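Local coordinates for protein alcohol oxidase (Myceliophthora thermophila, PDB 6F74) that probably acts as a VAO-type flavoprotein oxidase, an oxidoreductase that binds FAD and belongs to the oxygen-dependent FAD-linked oxidoreductase family, at residues A263-A268 with R285-G290; E550-F555 with G583-I588. One frame throughout, in Å; residues are numbered along the deposited sequence.

Contact 1: A263-A268 with R285-G290; sequences AQIMLA and RAIRGG
Ile287 carries its side of this contact on one methyl group: CD1 is 3.9 Å from Ala263 CB and 4.0 Å from Ile265 CD1. The two isoleucines reach toward each other tip to tip, while the methyl of Ala263, two residues earlier on the same face of strand 260-266, closes in beside them. Ala263 CB and Ile265 CD1 are themselves 4.1 Å apart, so the three methyls form a compact triangle. Ile287 gets there with CG1 held between its own backbone N and carbonyl carbon (chi1 63°), which brings CD1 out toward the strand. Helix 281-287 belongs to a beta-alpha-beta crossover: it leads from strand 272-276 to strand 296-306, which flank strand 260-266 on its two edges and pair with it antiparallel, in the FAD-binding part of this VAO-type protein. Ile287 also rests on Gln300 of strand 296-306. All three touching residues are buried. The looser side begins at Gln264, which lies on the other face of the strand, is partly exposed, and bonds through NE2 to Thr274 OG1. On the helix, Arg285 is likewise partly exposed and touches Gln562. Arg288, just past the helix, is instead buried, its guanidinium group satisfied by salt bridges to Asp258 and Asp484 and by hydrogen bonds to Ser486 OG and Ala257 O. Gly290 N turns back to Ala286 O at 2.8 Å as the chain leaves the helix.

Contact 2: E550-F555 with G583-I588; sequences EYIDAF and GAEDFI
Glu585 OE2 is hydrogen-bonded to the hydroxyl of Tyr560, which also takes the backbone N-H of Gly583, and the carboxylate so held is what Ile552 packs against. Ile552 CD1 stands over the flat of the group, 3.9 Å from Glu585 CD and about equally far from both oxygens. The two side chains cross at about a right angle. Glu585 turns back by a bend at chi2 (-88°), which brings its acid end round to the methyl. Tyr551 approaches the same carboxylate obliquely, with ring and carboxylate planes 77° apart; its OH is 4.1 Å from Glu585 OE1, too long for a bond, and 4.4 Å from Ala584 CB. One face of the tyrosine ring carries Ile552 CG1, 3.6 Å above the plane and toward the rim. Cutting Glu585 back to an alanine is likely to leave the Tyr560 hydroxyl without its carboxylate partner and to open a gap beneath the Ile552 methyl. The contact joins the first turn of helix 551-556 to the 3-10 turn at 584-586, with helix 560-570 supplying Tyr560 and, through Arg568, a salt bridge to Asp586, just before strand 587-588 pairs with strand 596-597.

In the fold
Contacts 1 and 2 follow one another along the chain, without overlap. Their centres lie 18 Å apart, and although their nearest atoms come to about 5 Å, they do not touch. Helix 560-570 connects them: Gln562 and Ala566 meet Arg285 and Ala286 of contact 1, while Tyr560 and Arg568 bind residues of 583-588. Both lie in the neighbourhood of the flavin. The side chain of Ile265 is about 7 Å from the bound FAD and about 4 Å from the side chain of the FAD-binding Val297. In contact 2, the side chain of Ala584 is about 10 Å from FAD and about 8 Å from that of Arg164, another FAD-binding residue.

Contact 1: A263-A268 with R285-G290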
loop_
_atom_site.group_PDB
_atom_site.type_symbol
_atom_site.label_atom_id
_atom_site.label_comp_id
_atom_site.label_asym_id
_atom_site.label_seq_id
_atom_site.Cartn_x
_atom_site.Cartn_y
_atom_site.Cartn_z
ATOM N N ALA A 263 -13.672 -5.851 13.939
ATOM C CA ALA A 263 -12.292 -5.963 14.390
ATOM C C ALA A 263 -12.237 -6.037 15.924
ATOM O O ALA A 263 -13.125 -5.541 16.605
ATOM C CB ALA A 263 -11.475 -4.772 13.885
ATOM N N GLN A 264 -11.174 -6.644 16.434
ATOM C CA GLN A 264 -10.776 -6.488 17.816
ATOM C C GLN A 264 -9.581 -5.550 17.777
ATOM O O GLN A 264 -8.686 -5.719 16.951
ATOM C CB GLN A 264 -10.374 -7.822 18.427
ATOM C CG GLN A 264 -11.499 -8.852 18.590
ATOM C CD GLN A 264 -12.559 -8.389 19.538
ATOM O OE1 GLN A 264 -12.278 -8.015 20.668
ATOM N NE2 GLN A 264 -13.795 -8.407 19.091
ATOM N N ILE A 265 -9.617 -4.544 18.655
ATOM C CA ILE A 265 -8.647 -3.477 18.671
ATOM C C ILE A 265 -8.281 -3.144 20.106
ATOM O O ILE A 265 -9.180 -2.955 20.942
ATOM C CB ILE A 265 -9.197 -2.200 18.006
ATOM C CG1 ILE A 265 -9.604 -2.485 16.551
ATOM C CG2 ILE A 265 -8.138 -1.108 18.017
ATOM C CD1 ILE A 265 -10.263 -1.328 15.834
ATOM N N MET A 266 -6.976 -3.067 20.375
ATOM C CA MET A 266 -6.456 -2.595 21.655
ATOM C C MET A 266 -6.226 -1.087 21.553
ATOM O O MET A 266 -5.439 -0.602 20.726
ATOM C CB MET A 266 -5.168 -3.324 22.028
ATOM C CG MET A 266 -4.564 -2.872 23.364
ATOM S SD MET A 266 -3.072 -3.782 23.914
ATOM C CE MET A 266 -3.620 -5.467 23.722
ATOM N N LEU A 267 -6.933 -0.346 22.394
ATOM C CA LEU A 267 -6.851 1.107 22.372
ATOM C C LEU A 267 -5.586 1.557 23.084
ATOM O O LEU A 267 -4.948 0.752 23.769
ATOM C CB LEU A 267 -8.100 1.726 23.021
ATOM C CG LEU A 267 -9.472 1.307 22.478
ATOM C CD1 LEU A 267 -10.595 1.996 23.237
ATOM C CD2 LEU A 267 -9.599 1.601 20.998
ATOM N N ALA A 268 -5.217 2.832 22.921
ATOM C CA ALA A 268 -4.062 3.419 23.619
ATOM C C ALA A 268 -4.126 3.232 25.139
ATOM O O ALA A 268 -3.093 3.078 25.796
ATOM C CB ALA A 268 -3.970 4.901 23.289
ATOM N N ARG A 285 -15.727 2.775 11.464
ATOM C CA ARG A 285 -15.706 3.598 10.277
ATOM C C ARG A 285 -14.313 4.170 10.018
ATOM O O ARG A 285 -13.831 4.120 8.897
ATOM C CB ARG A 285 -16.739 4.726 10.372
ATOM C CG ARG A 285 -16.787 5.582 9.097
ATOM C CD ARG A 285 -17.814 6.715 9.115
ATOM N NE ARG A 285 -17.781 7.533 10.344
ATOM C CZ ARG A 285 -18.764 7.654 11.235
ATOM N NH1 ARG A 285 -19.902 6.956 11.091
ATOM N NH2 ARG A 285 -18.564 8.396 12.328
ATOM N N ALA A 286 -13.680 4.696 11.053
ATOM C CA ALA A 286 -12.325 5.263 10.934
ATOM C C ALA A 286 -11.291 4.276 10.365
ATOM O O ALA A 286 -10.511 4.626 9.470
ATOM C CB ALA A 286 -11.867 5.769 12.284
ATOM N N ILE A 287 -11.285 3.050 10.874
ATOM C CA ILE A 287 -10.320 2.043 10.370
ATOM C C ILE A 287 -10.633 1.519 8.974
ATOM O O ILE A 287 -9.778 0.889 8.357
ATOM C CB ILE A 287 -10.110 0.853 11.328
ATOM C CG1 ILE A 287 -11.393 0.034 11.538
ATOM C CG2 ILE A 287 -9.596 1.354 12.662
ATOM C CD1 ILE A 287 -11.103 -1.405 11.971
ATOM N N ARG A 288 -11.859 1.752 8.496
ATOM C CA ARG A 288 -12.275 1.357 7.153
ATOM C C ARG A 288 -12.192 2.532 6.183
ATOM O O ARG A 288 -13.197 2.965 5.623
ATOM C CB ARG A 288 -13.701 0.795 7.215
ATOM C CG ARG A 288 -13.796 -0.567 7.890
ATOM C CD ARG A 288 -15.222 -1.078 7.950
ATOM N NE ARG A 288 -15.879 -1.046 6.628
ATOM C CZ ARG A 288 -17.194 -0.985 6.416
ATOM N NH1 ARG A 288 -18.058 -0.962 7.423
ATOM N NH2 ARG A 288 -17.671 -0.935 5.176
ATOM N N GLY A 289 -10.982 3.038 5.969
ATOM C CA GLY A 289 -10.728 4.149 5.032
ATOM C C GLY A 289 -10.005 5.365 5.598
ATOM O O GLY A 289 -9.531 6.215 4.833
ATOM N N GLY A 290 -9.900 5.465 6.919
ATOM C CA GLY A 290 -9.254 6.601 7.567
ATOM C C GLY A 290 -7.818 6.398 7.955
ATOM O O GLY A 290 -7.291 7.173 8.733
#

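Contact 2: E550-F555 with G583-I588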
loop_
_atom_site.group_PDB
_atom_site.type_symbol
_atom_site.label_atom_id
_atom_site.label_comp_id
_atom_site.label_asym_id
_atom_site.label_seq_id
_atom_site.Cartn_x
_atom_site.Cartn_y
_atom_site.Cartn_z
ATOM N N GLU A 550 -1.234 19.275 0.216
ATOM C CA GLU A 550 -2.674 19.064 0.330
ATOM C C GLU A 550 -3.047 17.619 0.581
ATOM O O GLU A 550 -4.174 17.224 0.266
ATOM C CB GLU A 550 -3.353 19.565 -0.943
ATOM C CG GLU A 550 -3.078 21.022 -1.289
ATOM C CD GLU A 550 -3.557 22.001 -0.248
ATOM O OE1 GLU A 550 -4.510 21.666 0.519
ATOM O OE2 GLU A 550 -2.950 23.114 -0.177
ATOM N N TYR A 551 -2.123 16.832 1.140
ATOM C CA TYR A 551 -2.343 15.391 1.361
ATOM C C TYR A 551 -3.579 15.072 2.158
ATOM O O TYR A 551 -4.154 14.038 1.942
ATOM C CB TYR A 551 -1.145 14.685 2.029
ATOM C CG TYR A 551 -1.052 14.878 3.531
ATOM C CD1 TYR A 551 -1.770 14.048 4.432
ATOM C CD2 TYR A 551 -0.267 15.879 4.064
ATOM C CE1 TYR A 551 -1.698 14.249 5.817
ATOM C CE2 TYR A 551 -0.170 16.073 5.448
ATOM C CZ TYR A 551 -0.894 15.278 6.312
ATOM O OH TYR A 551 -0.825 15.511 7.659
ATOM N N ILE A 552 -3.985 15.932 3.095
ATOM C CA ILE A 552 -5.166 15.643 3.938
ATOM C C ILE A 552 -6.391 15.459 3.028
ATOM O O ILE A 552 -7.152 14.466 3.120
ATOM C CB ILE A 552 -5.398 16.764 5.001
ATOM C CG1 ILE A 552 -4.390 16.600 6.127
ATOM C CG2 ILE A 552 -6.839 16.747 5.535
ATOM C CD1 ILE A 552 -4.352 17.679 7.218
ATOM N N ASP A 553 -6.564 16.440 2.167
ATOM C CA ASP A 553 -7.622 16.447 1.144
ATOM C C ASP A 553 -7.548 15.239 0.226
ATOM O O ASP A 553 -8.536 14.512 0.022
ATOM C CB ASP A 553 -7.480 17.715 0.291
ATOM C CG ASP A 553 -8.764 18.385 0.043
ATOM O OD1 ASP A 553 -9.642 17.804 -0.624
ATOM O OD2 ASP A 553 -8.895 19.522 0.519
ATOM N N ALA A 554 -6.357 15.021 -0.318
ATOM C CA ALA A 554 -6.090 13.908 -1.234
ATOM C C ALA A 554 -6.429 12.565 -0.585
ATOM O O ALA A 554 -7.175 11.777 -1.146
ATOM C CB ALA A 554 -4.639 13.928 -1.657
ATOM N N PHE A 555 -5.910 12.355 0.608
ATOM C CA PHE A 555 -5.950 11.055 1.250
ATOM C C PHE A 555 -7.320 10.717 1.846
ATOM O O PHE A 555 -7.809 9.610 1.694
ATOM C CB PHE A 555 -4.856 10.996 2.348
ATOM C CG PHE A 555 -3.443 10.785 1.831
ATOM C CD1 PHE A 555 -3.077 10.986 0.483
ATOM C CD2 PHE A 555 -2.443 10.378 2.728
ATOM C CE1 PHE A 555 -1.763 10.789 0.067
ATOM C CE2 PHE A 555 -1.142 10.171 2.307
ATOM C CZ PHE A 555 -0.797 10.388 0.966
ATOM N N GLY A 583 -4.667 13.310 12.011
ATOM C CA GLY A 583 -4.215 14.008 13.216
ATOM C C GLY A 583 -2.740 14.314 13.316
ATOM O O GLY A 583 -2.344 14.978 14.259
ATOM N N ALA A 584 -1.943 13.866 12.340
ATOM C CA ALA A 584 -0.487 13.996 12.395
ATOM C C ALA A 584 -0.001 15.435 12.352
ATOM O O ALA A 584 1.093 15.730 12.820
ATOM C CB ALA A 584 0.154 13.186 11.262
ATOM N N GLU A 585 -0.825 16.327 11.814
ATOM C CA GLU A 585 -0.528 17.756 11.781
ATOM C C GLU A 585 -0.451 18.431 13.148
ATOM O O GLU A 585 0.001 19.585 13.239
ATOM C CB GLU A 585 -1.559 18.499 10.905
ATOM C CG GLU A 585 -2.989 18.556 11.453
ATOM C CD GLU A 585 -3.868 17.377 11.071
ATOM O OE1 GLU A 585 -3.366 16.243 10.730
ATOM O OE2 GLU A 585 -5.099 17.609 11.127
ATOM N N ASP A 586 -0.923 17.767 14.209
ATOM C CA ASP A 586 -0.761 18.299 15.550
ATOM C C ASP A 586 0.608 18.026 16.141
ATOM O O ASP A 586 0.905 18.510 17.259
ATOM C CB ASP A 586 -1.867 17.782 16.481
ATOM C CG ASP A 586 -3.191 18.425 16.190
ATOM O OD1 ASP A 586 -3.203 19.486 15.518
ATOM O OD2 ASP A 586 -4.227 17.854 16.579
ATOM N N PHE A 587 1.440 17.276 15.417
ATOM C CA PHE A 587 2.815 16.982 15.798
ATOM C C PHE A 587 3.824 17.421 14.731
ATOM O O PHE A 587 3.467 17.670 13.569
ATOM C CB PHE A 587 2.966 15.496 16.032
ATOM C CG PHE A 587 2.452 15.030 17.358
ATOM C CD1 PHE A 587 1.129 14.986 17.641
ATOM C CD2 PHE A 587 3.345 14.592 18.336
ATOM C CE1 PHE A 587 0.688 14.533 18.877
ATOM C CE2 PHE A 587 2.920 14.126 19.551
ATOM C CZ PHE A 587 1.615 14.103 19.826
ATOM N N ILE A 588 5.086 17.494 15.144
ATOM C CA ILE A 588 6.216 17.687 14.250
ATOM C C ILE A 588 7.117 16.467 14.359
ATOM O O ILE A 588 7.655 16.185 15.433
ATOM C CB ILE A 588 7.016 18.968 14.600
ATOM C CG1 ILE A 588 6.102 20.190 14.538
ATOM C CG2 ILE A 588 8.208 19.156 13.631
ATOM C CD1 ILE A 588 6.721 21.453 15.118
#